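Local coordinates for protein DNA annealing helicase and endonuclease ZRANB3 (Homo sapiens, PDB 5MKW) that anneals DNA strands and cuts DNA to maintain genome stability at stalled or collapsed replication forks, here seen as its zinc-binding HNH domain, at residues V74-P79 with L89-T94. Numbering follows the deposited sequence. Where two conformers were deposited one is given.
Sequences VDHIKP and LDNLQT
N91 reaches across to K78 and grips its backbone through both ends of the side-chain amide. CG stands anti to the backbone N (chi1 -164°), which carries the amide over to the chain just after strand 72-76. K78 N donates to N91 OD1 (2.9 Å), and N91 ND2 donates to K78 O (3.2 Å). ND2 also bonds Q86 O in the preceding loop. The H76 ring crosses this amide at a slant, their planes 30° apart, with H76 CD2 3.7 Å from N91 ND2. I77 N donates to N91 O (2.7 Å). I77 CD1 rests 3.5 Å from L92 O. Further along, D75 and Q93 form a hydrogen-bonded antiparallel pair, with D75 N to Q93 O at 2.8 Å. V74 CG1 packs on L92 CB at 3.8 Å. L92 also meets L8 of helix 5-16. An alanine in place of N91 would probably leave K78 N and K78 O without these mates and the chain after the strand freer to move. The two strands form the beta hairpin of the HNH fold, within the region assigned to endonuclease activity. The backbone of N91, through I77 N, and then its amide, through K78, carry the hydrogen bonding past the H76-L92 pair.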
# COMPACT_ATOMS: atom_id res chain seq x y z
N VAL A 74 0.62 5.65 1.21
CA VAL A 74 1.33 6.69 0.48
C VAL A 74 2.77 6.28 0.24
O VAL A 74 3.43 5.74 1.15
CB VAL A 74 1.32 8.01 1.29
CG1 VAL A 74 2.15 9.08 0.60
CG2 VAL A 74 -0.10 8.47 1.47
N ASP A 75 3.29 6.54 -0.95
CA ASP A 75 4.68 6.22 -1.23
C ASP A 75 5.23 7.23 -2.22
O ASP A 75 4.52 8.13 -2.69
CB ASP A 75 4.78 4.79 -1.78
CG ASP A 75 6.15 4.12 -1.53
OD1 ASP A 75 7.17 4.83 -1.31
OD2 ASP A 75 6.20 2.88 -1.66
N HIS A 76 6.52 7.11 -2.53
CA HIS A 76 7.18 8.06 -3.42
C HIS A 76 6.79 7.84 -4.87
O HIS A 76 6.65 6.69 -5.32
CB HIS A 76 8.70 7.91 -3.34
CG HIS A 76 9.25 8.20 -1.99
ND1 HIS A 76 9.78 7.23 -1.18
CD2 HIS A 76 9.31 9.36 -1.29
CE1 HIS A 76 10.19 7.78 -0.05
NE2 HIS A 76 9.91 9.07 -0.08
N ILE A 77 6.72 8.92 -5.64
CA ILE A 77 6.58 8.79 -7.08
C ILE A 77 7.95 8.49 -7.70
O ILE A 77 8.05 7.57 -8.51
CB ILE A 77 6.02 10.05 -7.73
CG1 ILE A 77 4.61 10.36 -7.22
CG2 ILE A 77 6.06 9.90 -9.25
CD1 ILE A 77 4.16 11.77 -7.52
N LYS A 78 8.97 9.24 -7.28
CA LYS A 78 10.36 9.01 -7.69
C LYS A 78 11.18 8.57 -6.48
O LYS A 78 11.54 9.40 -5.60
CB LYS A 78 10.99 10.28 -8.27
CG LYS A 78 10.09 10.98 -9.28
CD LYS A 78 10.86 11.97 -10.17
CE LYS A 78 9.95 13.09 -10.69
NZ LYS A 78 10.00 13.22 -12.18
N PRO A 79 11.26 7.25 -6.29
CA PRO A 79 12.16 6.80 -5.22
C PRO A 79 13.60 6.75 -5.71
O PRO A 79 13.88 6.52 -6.89
CB PRO A 79 11.68 5.40 -4.88
CG PRO A 79 11.00 4.92 -6.13
CD PRO A 79 10.45 6.13 -6.84
N LEU A 89 4.99 16.74 -1.01
CA LEU A 89 3.70 16.23 -1.45
C LEU A 89 3.70 15.97 -2.97
O LEU A 89 3.01 15.08 -3.47
CB LEU A 89 2.60 17.22 -1.07
CG LEU A 89 1.19 16.67 -1.16
CD1 LEU A 89 0.95 15.71 -0.00
CD2 LEU A 89 0.18 17.84 -1.15
N ASP A 90 4.47 16.77 -3.69
CA ASP A 90 4.59 16.61 -5.12
C ASP A 90 5.40 15.38 -5.55
O ASP A 90 5.50 15.07 -6.73
CB ASP A 90 5.18 17.88 -5.75
CG ASP A 90 6.63 18.16 -5.30
OD1 ASP A 90 7.44 17.21 -5.07
OD2 ASP A 90 6.99 19.36 -5.20
N ASN A 91 5.97 14.69 -4.58
CA ASN A 91 6.62 13.40 -4.85
C ASN A 91 5.90 12.21 -4.19
O ASN A 91 6.46 11.13 -4.11
CB ASN A 91 8.09 13.40 -4.37
CG ASN A 91 8.89 12.26 -4.95
OD1 ASN A 91 8.67 11.85 -6.08
ND2 ASN A 91 9.80 11.71 -4.15
N LEU A 92 4.63 12.39 -3.84
CA LEU A 92 3.88 11.32 -3.19
C LEU A 92 2.66 10.83 -3.98
O LEU A 92 2.02 11.59 -4.70
CB LEU A 92 3.44 11.78 -1.82
CG LEU A 92 4.57 12.14 -0.85
CD1 LEU A 92 4.01 12.51 0.52
CD2 LEU A 92 5.57 11.01 -0.71
N GLN A 93 2.30 9.57 -3.77
CA GLN A 93 1.22 8.95 -4.50
C GLN A 93 0.62 7.85 -3.63
O GLN A 93 1.29 7.30 -2.75
CB GLN A 93 1.69 8.40 -5.84
CG GLN A 93 2.53 7.12 -5.72
CD GLN A 93 3.08 6.60 -7.01
OE1 GLN A 93 4.16 5.95 -7.05
NE2 GLN A 93 2.48 7.03 -8.07
N THR A 94 -0.63 7.54 -3.94
CA THR A 94 -1.35 6.43 -3.39
C THR A 94 -1.01 5.18 -4.15
O THR A 94 -1.05 5.15 -5.40
CB THR A 94 -2.88 6.70 -3.52
OG1 THR A 94 -3.21 7.93 -2.85
CG2 THR A 94 -3.66 5.58 -2.91